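Long-range contact in transcriptional regulator (Vibrio virus VP882, PDB 7DWM), which binds the small molecule 3,5-dimethylpyrazin-2-ol (DPO) through a PAS fold and probably regulates transcription through a LuxR-type DNA-binding domain: residues A[17-29]-A[36-48]. Residues are numbered along the deposited sequence; the frame is centred on the assembly and turned at random.
Sequences LIHFFGNQPDPWG and VFIYANQPFRELV. With A1U (3,5-dimethylpyrazin-2-ol), chain C.
Asn41, the N-cap of helix 42-47, sets its amide against the backbone of Asp26 and Trp28, in the bend joining helix 7-21 to strand 28-32. Its CG stands between backbone N and carbonyl carbon (chi1 53°), which turns the amide onto the main chain of 17-29. Asn41 ND2 donates to Asp26 O in that carbonyl's plane, though the modelled length is implausibly short and doubtful, and reaches Phe21 O from above its plane at 3.3 Å. Asn41 OD1 accepts from Trp28 N at 2.8 Å, while Phe44 N, the capping donor, arrives from the opposite face of the amide. Asn41 N donates to Trp28 O at 3.1 Å, next to the antiparallel non-hydrogen-bonded pair Gly29-Ala40. On one flank, Ile18 lays CG2 over the centre of the Tyr39 ring, a CH-pi contact 3.3 Å from the centroid, and Phe21 CB meets the ring's edge. On the other, Pro27 CB packs 3.7 Å from Phe44 CB; Pro43 CB sits against Asp26 O. Phe44 extends away from its backbone N (chi1 -179°), running its ring past Pro27 to meet A1U NAD edge-on. Two bonds at each end satisfy the buried Asn41 amide and would hold its rotation, Trp28 N's straight (164°), Phe21's long and bent, tying the turn to the helix that supplies Phe44 to the PAS ligand pocket.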
# COMPACT_ATOMS: atom_id res chain seq x y z
N LEU A 17 8.64 -1.55 -23.97
CA LEU A 17 8.30 -1.02 -22.65
C LEU A 17 7.97 0.47 -22.68
O LEU A 17 7.18 0.94 -21.86
CB LEU A 17 9.45 -1.26 -21.65
CG LEU A 17 9.88 -2.70 -21.33
CD1 LEU A 17 10.99 -2.64 -20.29
CD2 LEU A 17 8.73 -3.58 -20.84
N ILE A 18 8.52 1.23 -23.64
CA ILE A 18 7.98 2.58 -23.88
C ILE A 18 6.57 2.55 -24.46
O ILE A 18 5.74 3.40 -24.10
CB ILE A 18 8.93 3.54 -24.66
CG1 ILE A 18 10.41 3.56 -24.22
CG2 ILE A 18 8.25 4.77 -25.21
CD1 ILE A 18 11.44 2.88 -25.12
N HIS A 19 6.24 1.61 -25.35
CA HIS A 19 4.83 1.56 -25.72
C HIS A 19 3.96 1.23 -24.50
O HIS A 19 2.86 1.77 -24.35
CB HIS A 19 4.55 0.55 -26.83
CG HIS A 19 3.08 0.44 -27.12
ND1 HIS A 19 2.38 1.45 -27.73
CD2 HIS A 19 2.17 -0.51 -26.79
CE1 HIS A 19 1.10 1.12 -27.82
NE2 HIS A 19 0.95 -0.07 -27.25
N PHE A 20 4.45 0.35 -23.63
CA PHE A 20 3.76 0.02 -22.39
C PHE A 20 3.52 1.26 -21.53
O PHE A 20 2.38 1.55 -21.15
CB PHE A 20 4.56 -1.04 -21.63
CG PHE A 20 4.03 -1.35 -20.26
CD1 PHE A 20 4.86 -1.24 -19.16
CD2 PHE A 20 2.73 -1.78 -20.07
CE1 PHE A 20 4.39 -1.52 -17.90
CE2 PHE A 20 2.26 -2.07 -18.81
CZ PHE A 20 3.10 -1.94 -17.72
N PHE A 21 4.59 1.99 -21.21
CA PHE A 21 4.49 3.15 -20.33
C PHE A 21 3.68 4.29 -20.94
O PHE A 21 3.01 5.03 -20.20
CB PHE A 21 5.89 3.65 -19.96
CG PHE A 21 6.73 2.62 -19.28
CD1 PHE A 21 6.18 1.75 -18.36
CD2 PHE A 21 8.08 2.51 -19.57
CE1 PHE A 21 6.96 0.80 -17.73
CE2 PHE A 21 8.85 1.55 -18.95
CZ PHE A 21 8.29 0.70 -18.03
N GLY A 22 3.72 4.47 -22.26
CA GLY A 22 3.00 5.58 -22.88
C GLY A 22 1.49 5.51 -22.81
O GLY A 22 0.84 6.45 -23.29
N ASN A 23 0.91 4.46 -22.25
CA ASN A 23 -0.54 4.31 -22.17
C ASN A 23 -0.98 3.96 -20.76
O ASN A 23 -1.82 3.09 -20.53
CB ASN A 23 -1.04 3.27 -23.18
CG ASN A 23 -0.48 3.49 -24.57
OD1 ASN A 23 0.70 3.27 -24.81
ND2 ASN A 23 -1.34 3.91 -25.49
N GLN A 24 -0.40 4.65 -19.77
CA GLN A 24 -0.83 4.60 -18.38
C GLN A 24 -0.87 6.02 -17.83
O GLN A 24 0.05 6.81 -18.09
CB GLN A 24 0.08 3.73 -17.50
CG GLN A 24 0.48 2.41 -18.12
CD GLN A 24 0.03 1.23 -17.29
OE1 GLN A 24 -0.91 1.35 -16.50
NE2 GLN A 24 0.68 0.10 -17.46
N PRO A 25 -1.91 6.38 -17.07
CA PRO A 25 -1.96 7.72 -16.48
C PRO A 25 -0.91 7.95 -15.41
O PRO A 25 -0.69 9.10 -15.03
CB PRO A 25 -3.38 7.80 -15.89
CG PRO A 25 -4.14 6.70 -16.56
CD PRO A 25 -3.14 5.62 -16.81
N ASP A 26 -0.25 6.90 -14.93
CA ASP A 26 0.77 7.02 -13.91
C ASP A 26 2.09 7.50 -14.52
O ASP A 26 2.40 7.19 -15.67
CB ASP A 26 1.00 5.68 -13.23
CG ASP A 26 -0.09 5.31 -12.26
OD1 ASP A 26 -0.00 4.22 -11.66
OD2 ASP A 26 -1.04 6.11 -12.09
N PRO A 27 2.87 8.26 -13.76
CA PRO A 27 4.26 8.51 -14.15
C PRO A 27 5.06 7.22 -14.19
O PRO A 27 5.27 6.57 -13.15
CB PRO A 27 4.77 9.47 -13.06
CG PRO A 27 3.54 10.15 -12.57
CD PRO A 27 2.45 9.13 -12.64
N TRP A 28 5.51 6.83 -15.38
CA TRP A 28 6.26 5.60 -15.59
C TRP A 28 7.56 5.92 -16.29
O TRP A 28 7.62 6.85 -17.11
CB TRP A 28 5.46 4.61 -16.45
CG TRP A 28 4.55 3.65 -15.73
CD1 TRP A 28 3.18 3.72 -15.64
CD2 TRP A 28 4.93 2.45 -15.04
NE1 TRP A 28 2.70 2.65 -14.93
CE2 TRP A 28 3.75 1.86 -14.54
CE3 TRP A 28 6.15 1.83 -14.77
CZ2 TRP A 28 3.76 0.67 -13.81
CZ3 TRP A 28 6.16 0.65 -14.05
CH2 TRP A 28 4.97 0.09 -13.57
N GLY A 29 8.61 5.16 -15.99
CA GLY A 29 9.85 5.37 -16.73
C GLY A 29 10.92 4.38 -16.33
O GLY A 29 10.73 3.57 -15.42
N VAL A 36 20.72 7.63 -15.74
CA VAL A 36 20.36 8.51 -16.84
C VAL A 36 19.08 8.00 -17.51
O VAL A 36 18.96 6.81 -17.79
CB VAL A 36 21.51 8.62 -17.85
CG1 VAL A 36 21.30 9.79 -18.77
CG2 VAL A 36 22.83 8.78 -17.11
N PHE A 37 18.14 8.91 -17.76
CA PHE A 37 16.84 8.56 -18.30
C PHE A 37 16.97 7.88 -19.66
O PHE A 37 17.72 8.35 -20.53
CB PHE A 37 15.97 9.81 -18.46
CG PHE A 37 15.26 10.24 -17.21
CD1 PHE A 37 14.71 11.51 -17.12
CD2 PHE A 37 15.13 9.38 -16.14
CE1 PHE A 37 14.05 11.91 -15.97
CE2 PHE A 37 14.47 9.78 -14.99
CZ PHE A 37 13.93 11.04 -14.91
N ILE A 38 16.26 6.77 -19.87
CA ILE A 38 16.09 6.24 -21.22
C ILE A 38 14.71 6.58 -21.77
O ILE A 38 14.57 6.91 -22.95
CB ILE A 38 16.36 4.72 -21.30
CG1 ILE A 38 17.84 4.40 -21.01
CG2 ILE A 38 15.96 4.18 -22.69
CD1 ILE A 38 18.19 4.10 -19.62
N TYR A 39 13.67 6.52 -20.94
CA TYR A 39 12.37 7.02 -21.34
C TYR A 39 11.54 7.34 -20.11
O TYR A 39 11.76 6.78 -19.03
CB TYR A 39 11.60 6.01 -22.22
CG TYR A 39 10.24 6.53 -22.62
CD1 TYR A 39 9.08 6.04 -22.03
CD2 TYR A 39 10.12 7.54 -23.56
CE1 TYR A 39 7.83 6.53 -22.38
CE2 TYR A 39 8.88 8.04 -23.93
CZ TYR A 39 7.73 7.53 -23.34
OH TYR A 39 6.50 8.01 -23.71
N ALA A 40 10.60 8.26 -20.29
CA ALA A 40 9.59 8.58 -19.29
C ALA A 40 8.36 9.05 -20.04
O ALA A 40 8.47 9.88 -20.95
CB ALA A 40 10.08 9.66 -18.31
N ASN A 41 7.20 8.51 -19.67
CA ASN A 41 5.97 8.85 -20.36
C ASN A 41 5.62 10.32 -20.13
O ASN A 41 6.28 11.02 -19.36
CB ASN A 41 4.83 7.94 -19.89
CG ASN A 41 4.68 7.93 -18.38
OD1 ASN A 41 5.49 8.51 -17.66
ND2 ASN A 41 3.65 7.25 -17.89
N GLN A 42 4.59 10.78 -20.82
CA GLN A 42 4.14 12.16 -20.64
C GLN A 42 3.68 12.46 -19.22
O GLN A 42 3.92 13.59 -18.75
CB GLN A 42 3.04 12.49 -21.65
CG GLN A 42 2.58 13.94 -21.61
CD GLN A 42 1.45 14.22 -22.58
OE1 GLN A 42 0.35 14.61 -22.17
NE2 GLN A 42 1.70 14.04 -23.87
N PRO A 43 3.03 11.54 -18.48
CA PRO A 43 2.75 11.84 -17.06
C PRO A 43 3.98 12.20 -16.24
O PRO A 43 3.95 13.22 -15.53
CB PRO A 43 2.10 10.54 -16.58
CG PRO A 43 1.40 10.02 -17.77
CD PRO A 43 2.27 10.37 -18.95
N PHE A 44 5.05 11.42 -16.32
CA PHE A 44 6.23 11.73 -15.51
C PHE A 44 6.87 13.03 -15.95
O PHE A 44 7.25 13.85 -15.10
CB PHE A 44 7.26 10.60 -15.56
CG PHE A 44 8.47 10.88 -14.72
CD1 PHE A 44 9.61 11.42 -15.28
CD2 PHE A 44 8.44 10.65 -13.36
CE1 PHE A 44 10.72 11.70 -14.50
CE2 PHE A 44 9.54 10.93 -12.57
CZ PHE A 44 10.68 11.45 -13.15
N ARG A 45 7.02 13.24 -17.25
CA ARG A 45 7.61 14.48 -17.72
C ARG A 45 6.72 15.67 -17.39
O ARG A 45 7.23 16.79 -17.26
CB ARG A 45 7.84 14.44 -19.23
CG ARG A 45 9.03 13.62 -19.70
CD ARG A 45 9.22 13.80 -21.20
NE ARG A 45 8.01 14.29 -21.85
CZ ARG A 45 7.17 13.52 -22.54
NH1 ARG A 45 7.40 12.23 -22.68
NH2 ARG A 45 6.08 14.06 -23.09
N GLU A 46 5.43 15.46 -17.17
CA GLU A 46 4.54 16.54 -16.77
C GLU A 46 4.52 16.77 -15.27
O GLU A 46 4.15 17.87 -14.83
CB GLU A 46 3.12 16.26 -17.26
CG GLU A 46 2.22 17.48 -17.26
CD GLU A 46 1.33 17.54 -18.48
OE1 GLU A 46 1.49 16.69 -19.38
OE2 GLU A 46 0.47 18.44 -18.53
N LEU A 47 4.92 15.78 -14.47
CA LEU A 47 4.99 16.00 -13.02
C LEU A 47 6.22 16.83 -12.67
O LEU A 47 6.18 17.67 -11.76
CB LEU A 47 4.99 14.67 -12.29
CG LEU A 47 5.11 14.73 -10.77
CD1 LEU A 47 3.74 15.00 -10.19
CD2 LEU A 47 5.69 13.44 -10.20
N VAL A 48 7.32 16.62 -13.39
CA VAL A 48 8.42 17.57 -13.43
C VAL A 48 7.98 18.62 -14.44
O VAL A 48 6.99 18.42 -15.16
CB VAL A 48 9.74 16.86 -13.81
CG1 VAL A 48 10.90 17.84 -13.95
CG2 VAL A 48 10.07 15.78 -12.78
CAB A1U C . 11.39 10.83 -7.58
CAC A1U C . 10.91 11.42 -8.78
CAE A1U C . 12.18 9.88 -10.01
CAF A1U C . 12.60 9.36 -8.76
CAG A1U C . 9.96 12.59 -8.71
CAH A1U C . 12.64 9.33 -11.32
NAA A1U C . 12.25 9.79 -7.55
NAD A1U C . 11.33 10.92 -9.98
OAI A1U C . 13.50 8.28 -8.84